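Local coordinates for hypothetical protein SIFV0014 (Sulfolobus islandicus filamentous virus, PDB 2H36), which is of unknown function but probably belongs to the AcrID1 family of viral anti-CRISPR proteins and may inhibit the host's CRISPR defence, at residues A[80-91]-A[102-110]. Residues are numbered along the deposited sequence; the frame is centred on the assembly and turned at random.
Sequences EDDDIMYKLEFT and YEVQGWREK
Arg108 reaches across Tyr86 to Glu80, a worked example of how one long side chain can tie its own strand to a ring of the neighbouring strand and the turn leading into it. Its CB lies 3.8 Å from Ile84 CG2, and CG comes 3.5 Å from Tyr86 CD2. Extended from CG to NE, the chain takes CD past Tyr86 CD2 and Glu80 OE1, lays NE beside Tyr86 CE2 and CD2, and carries CZ to 3.4 Å from Tyr86 CD2. The guanidinium stands perpendicular to the phenol ring, whose CD2–CE2 edge lies over its face. NH1 meets the Glu80 carboxylate in a salt bridge, 2.6 Å from OE2, the two planes inclined by 45°. NE and NH2 bond to the carbonyl oxygens of Val35 and Phe31, which together with the carboxylate fix the group's rotation.

On the other face of this antiparallel hairpin, Lys87 CB packs over the face of the Trp107 six-membered ring in a CH-pi contact, 3.7 Å from its centroid. The indole is steadied by its NE1, which donates to Glu109 OE2 (3.1 Å), while Lys87 NZ continues to Thr77. At the far end, Thr91 O accepts from both Tyr102 N and Glu103 N, a classic beta bulge.

Strand 71-79 flanks strand 85-94, and strand 37-42 flanks strand 98-109; Tyr86 stacks on Phe31, just beyond helix 19-30, and Phe90 meets Tyr53 of helix 50-55 edge-to-face.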
loop_
_atom_site.group_PDB
_atom_site.type_symbol
_atom_site.label_atom_id
_atom_site.label_comp_id
_atom_site.label_asym_id
_atom_site.label_seq_id
_atom_site.Cartn_x
_atom_site.Cartn_y
_atom_site.Cartn_z
ATOM N N GLU A 80 -4.237 -18.203 0.427
ATOM C CA GLU A 80 -3.656 -18.673 1.681
ATOM C C GLU A 80 -3.915 -20.148 1.922
ATOM O O GLU A 80 -4.451 -20.842 1.062
ATOM C CB GLU A 80 -4.201 -17.869 2.859
ATOM C CG GLU A 80 -4.046 -16.379 2.719
ATOM C CD GLU A 80 -4.554 -15.632 3.921
ATOM O OE1 GLU A 80 -5.399 -16.173 4.660
ATOM O OE2 GLU A 80 -4.112 -14.487 4.132
ATOM N N ASP A 81 -3.538 -20.608 3.111
ATOM C CA ASP A 81 -3.696 -22.007 3.515
ATOM C C ASP A 81 -5.151 -22.304 3.872
ATOM O O ASP A 81 -5.897 -21.404 4.269
ATOM C CB ASP A 81 -2.784 -22.336 4.712
ATOM C CG ASP A 81 -1.444 -21.583 4.668
ATOM O OD1 ASP A 81 -1.446 -20.323 4.566
ATOM O OD2 ASP A 81 -0.391 -22.260 4.748
ATOM N N ASP A 82 -5.541 -23.568 3.722
ATOM C CA ASP A 82 -6.890 -24.032 4.068
ATOM C C ASP A 82 -7.994 -23.330 3.264
ATOM O O ASP A 82 -9.052 -22.998 3.799
ATOM C CB ASP A 82 -7.143 -23.914 5.586
ATOM C CG ASP A 82 -6.353 -24.931 6.396
ATOM O OD1 ASP A 82 -5.423 -24.511 7.120
ATOM O OD2 ASP A 82 -6.657 -26.142 6.306
ATOM N N ASP A 83 -7.730 -23.109 1.980
ATOM C CA ASP A 83 -8.719 -22.545 1.055
ATOM C C ASP A 83 -9.228 -21.144 1.417
ATOM O O ASP A 83 -10.412 -20.838 1.235
ATOM C CB ASP A 83 -9.898 -23.515 0.873
ATOM C CG ASP A 83 -9.735 -24.399 -0.339
ATOM O OD1 ASP A 83 -10.211 -25.559 -0.305
ATOM O OD2 ASP A 83 -9.129 -23.928 -1.326
ATOM N N ILE A 84 -8.338 -20.292 1.919
ATOM C CA ILE A 84 -8.739 -18.935 2.285
ATOM C C ILE A 84 -8.038 -17.889 1.432
ATOM O O ILE A 84 -6.816 -17.772 1.454
ATOM C CB ILE A 84 -8.533 -18.631 3.794
ATOM C CG1 ILE A 84 -9.342 -19.613 4.659
ATOM C CG2 ILE A 84 -8.912 -17.172 4.095
ATOM C CD1 ILE A 84 -8.957 -19.616 6.136
ATOM N N MET A 85 -8.827 -17.138 0.671
ATOM C CA MET A 85 -8.321 -16.028 -0.116
ATOM C C MET A 85 -8.306 -14.722 0.671
ATOM O O MET A 85 -9.276 -14.389 1.350
ATOM C CB MET A 85 -9.251 -15.772 -1.287
ATOM C CG MET A 85 -8.997 -16.584 -2.519
ATOM S SD MET A 85 -10.337 -16.153 -3.636
ATOM C CE MET A 85 -11.339 -17.648 -3.599
ATOM N N TYR A 86 -7.237 -13.937 0.491
ATOM C CA TYR A 86 -7.142 -12.670 1.203
ATOM C C TYR A 86 -7.334 -11.575 0.166
ATOM O O TYR A 86 -6.554 -11.480 -0.797
ATOM C CB TYR A 86 -5.819 -12.443 1.939
ATOM C CG TYR A 86 -5.902 -11.250 2.864
ATOM C CD1 TYR A 86 -6.011 -9.950 2.356
ATOM C CD2 TYR A 86 -5.906 -11.417 4.246
ATOM C CE1 TYR A 86 -6.114 -8.853 3.200
ATOM C CE2 TYR A 86 -6.009 -10.324 5.102
ATOM C CZ TYR A 86 -6.111 -9.047 4.569
ATOM O OH TYR A 86 -6.210 -7.962 5.404
ATOM N N LYS A 87 -8.355 -10.742 0.370
ATOM C CA LYS A 87 -8.624 -9.616 -0.525
ATOM C C LYS A 87 -8.244 -8.255 0.031
ATOM O O LYS A 87 -8.810 -7.810 1.027
ATOM C CB LYS A 87 -10.110 -9.524 -0.858
ATOM C CG LYS A 87 -10.717 -10.790 -1.438
ATOM C CD LYS A 87 -10.497 -10.859 -2.920
ATOM C CE LYS A 87 -10.848 -12.218 -3.457
ATOM N NZ LYS A 87 -10.705 -12.237 -4.942
ATOM N N LEU A 88 -7.278 -7.609 -0.616
ATOM C CA LEU A 88 -6.845 -6.262 -0.249
ATOM C C LEU A 88 -7.421 -5.388 -1.355
ATOM O O LEU A 88 -7.388 -5.772 -2.523
ATOM C CB LEU A 88 -5.334 -6.234 -0.057
ATOM C CG LEU A 88 -4.687 -4.864 0.112
ATOM C CD1 LEU A 88 -5.089 -4.276 1.454
ATOM C CD2 LEU A 88 -3.192 -5.000 0.003
ATOM N N GLU A 89 -7.920 -4.208 -0.997
ATOM C CA GLU A 89 -8.522 -3.318 -1.998
ATOM C C GLU A 89 -8.153 -1.855 -1.803
ATOM O O GLU A 89 -8.397 -1.294 -0.731
ATOM C CB GLU A 89 -10.031 -3.476 -1.951
ATOM C CG GLU A 89 -10.788 -2.568 -2.887
ATOM C CD GLU A 89 -12.293 -2.816 -2.815
ATOM O OE1 GLU A 89 -12.771 -3.781 -3.462
ATOM O OE2 GLU A 89 -12.990 -2.049 -2.103
ATOM N N PHE A 90 -7.570 -1.239 -2.835
ATOM C CA PHE A 90 -7.218 0.196 -2.791
ATOM C C PHE A 90 -8.038 1.094 -3.695
ATOM O O PHE A 90 -8.062 0.892 -4.914
ATOM C CB PHE A 90 -5.792 0.435 -3.264
ATOM C CG PHE A 90 -4.741 -0.209 -2.401
ATOM C CD1 PHE A 90 -4.323 -1.516 -2.644
ATOM C CD2 PHE A 90 -4.138 0.499 -1.370
ATOM C CE1 PHE A 90 -3.345 -2.106 -1.864
ATOM C CE2 PHE A 90 -3.154 -0.092 -0.591
ATOM C CZ PHE A 90 -2.760 -1.395 -0.839
ATOM N N THR A 91 -8.601 2.166 -3.094
ATOM C CA THR A 91 -9.409 3.084 -3.892
ATOM C C THR A 91 -8.462 4.250 -4.080
ATOM O O THR A 91 -7.950 4.782 -3.099
ATOM C CB THR A 91 -10.683 3.569 -3.216
ATOM O OG1 THR A 91 -11.566 2.462 -3.038
ATOM C CG2 THR A 91 -11.373 4.601 -4.069
ATOM N N TYR A 102 -7.284 6.997 -1.493
ATOM C CA TYR A 102 -8.344 7.500 -0.639
ATOM C C TYR A 102 -8.857 6.443 0.337
ATOM O O TYR A 102 -9.399 6.782 1.390
ATOM C CB TYR A 102 -9.479 8.061 -1.471
ATOM C CG TYR A 102 -9.150 9.392 -2.089
ATOM C CD1 TYR A 102 -8.458 9.475 -3.310
ATOM C CD2 TYR A 102 -9.528 10.578 -1.461
ATOM C CE1 TYR A 102 -8.152 10.710 -3.883
ATOM C CE2 TYR A 102 -9.229 11.815 -2.027
ATOM C CZ TYR A 102 -8.545 11.874 -3.236
ATOM O OH TYR A 102 -8.262 13.103 -3.786
ATOM N N GLU A 103 -8.652 5.169 0.012
ATOM C CA GLU A 103 -9.199 4.096 0.830
ATOM C C GLU A 103 -8.665 2.662 0.715
ATOM O O GLU A 103 -8.583 2.096 -0.382
ATOM C CB GLU A 103 -10.677 3.876 0.466
ATOM C CG GLU A 103 -11.393 2.866 1.349
ATOM C CD GLU A 103 -12.905 2.846 1.137
ATOM O OE1 GLU A 103 -13.503 3.906 0.806
ATOM O OE2 GLU A 103 -13.502 1.757 1.331
ATOM N N VAL A 104 -8.282 2.093 1.855
ATOM C CA VAL A 104 -7.771 0.730 1.859
ATOM C C VAL A 104 -8.695 -0.150 2.687
ATOM O O VAL A 104 -9.191 0.250 3.751
ATOM C CB VAL A 104 -6.340 0.593 2.436
ATOM C CG1 VAL A 104 -5.781 -0.805 2.125
ATOM C CG2 VAL A 104 -5.411 1.661 1.889
ATOM N N GLN A 105 -8.903 -1.364 2.198
ATOM C CA GLN A 105 -9.810 -2.286 2.806
ATOM C C GLN A 105 -9.182 -3.657 2.706
ATOM O O GLN A 105 -8.516 -3.968 1.712
ATOM C CB GLN A 105 -11.079 -2.257 2.002
ATOM C CG GLN A 105 -12.297 -2.738 2.707
ATOM C CD GLN A 105 -13.518 -2.170 2.054
ATOM O OE1 GLN A 105 -13.513 -1.888 0.846
ATOM N NE2 GLN A 105 -14.572 -1.972 2.838
ATOM N N GLY A 106 -9.376 -4.469 3.739
ATOM C CA GLY A 106 -8.895 -5.840 3.735
ATOM C C GLY A 106 -9.945 -6.785 4.269
ATOM O O GLY A 106 -10.746 -6.414 5.131
ATOM N N TRP A 107 -9.959 -8.006 3.747
ATOM C CA TRP A 107 -10.853 -9.057 4.250
ATOM C C TRP A 107 -10.439 -10.423 3.689
ATOM O O TRP A 107 -9.616 -10.498 2.765
ATOM C CB TRP A 107 -12.340 -8.730 3.970
ATOM C CG TRP A 107 -12.738 -8.737 2.521
ATOM C CD1 TRP A 107 -13.377 -9.739 1.856
ATOM C CD2 TRP A 107 -12.523 -7.689 1.556
ATOM N NE1 TRP A 107 -13.571 -9.393 0.540
ATOM C CE2 TRP A 107 -13.061 -8.140 0.327
ATOM C CE3 TRP A 107 -11.913 -6.418 1.606
ATOM C CZ2 TRP A 107 -13.006 -7.371 -0.846
ATOM C CZ3 TRP A 107 -11.862 -5.653 0.444
ATOM C CH2 TRP A 107 -12.407 -6.134 -0.767
ATOM N N ARG A 108 -10.991 -11.491 4.270
ATOM C CA ARG A 108 -10.731 -12.857 3.822
ATOM C C ARG A 108 -12.009 -13.560 3.345
ATOM O O ARG A 108 -13.088 -13.307 3.865
ATOM C CB ARG A 108 -10.057 -13.662 4.934
ATOM C CG ARG A 108 -8.773 -13.051 5.456
ATOM C CD ARG A 108 -8.218 -13.826 6.633
ATOM N NE ARG A 108 -7.226 -13.046 7.373
ATOM C CZ ARG A 108 -5.909 -13.128 7.185
ATOM N NH1 ARG A 108 -5.419 -13.958 6.278
ATOM N NH2 ARG A 108 -5.073 -12.382 7.899
ATOM N N GLU A 109 -11.869 -14.427 2.341
ATOM C CA GLU A 109 -12.969 -15.244 1.807
ATOM C C GLU A 109 -12.586 -16.700 1.552
ATOM O O GLU A 109 -11.432 -16.978 1.218
ATOM C CB GLU A 109 -13.337 -14.790 0.394
ATOM C CG GLU A 109 -14.316 -13.638 0.316
ATOM C CD GLU A 109 -14.209 -12.877 -0.998
ATOM O OE1 GLU A 109 -13.527 -13.355 -1.934
ATOM O OE2 GLU A 109 -14.801 -11.783 -1.091
ATOM N N LYS A 110 -13.549 -17.616 1.694
ATOM C CA LYS A 110 -13.300 -19.028 1.391
ATOM C C LYS A 110 -13.278 -19.226 -0.131
ATOM O O LYS A 110 -14.053 -18.615 -0.871
ATOM C CB LYS A 110 -14.370 -19.927 2.020
ATOM C CG LYS A 110 -14.446 -19.867 3.542
ATOM C CD LYS A 110 -15.656 -20.662 4.031
ATOM C CE LYS A 110 -16.147 -20.138 5.370
ATOM N NZ LYS A 110 -17.646 -20.617 5.569
#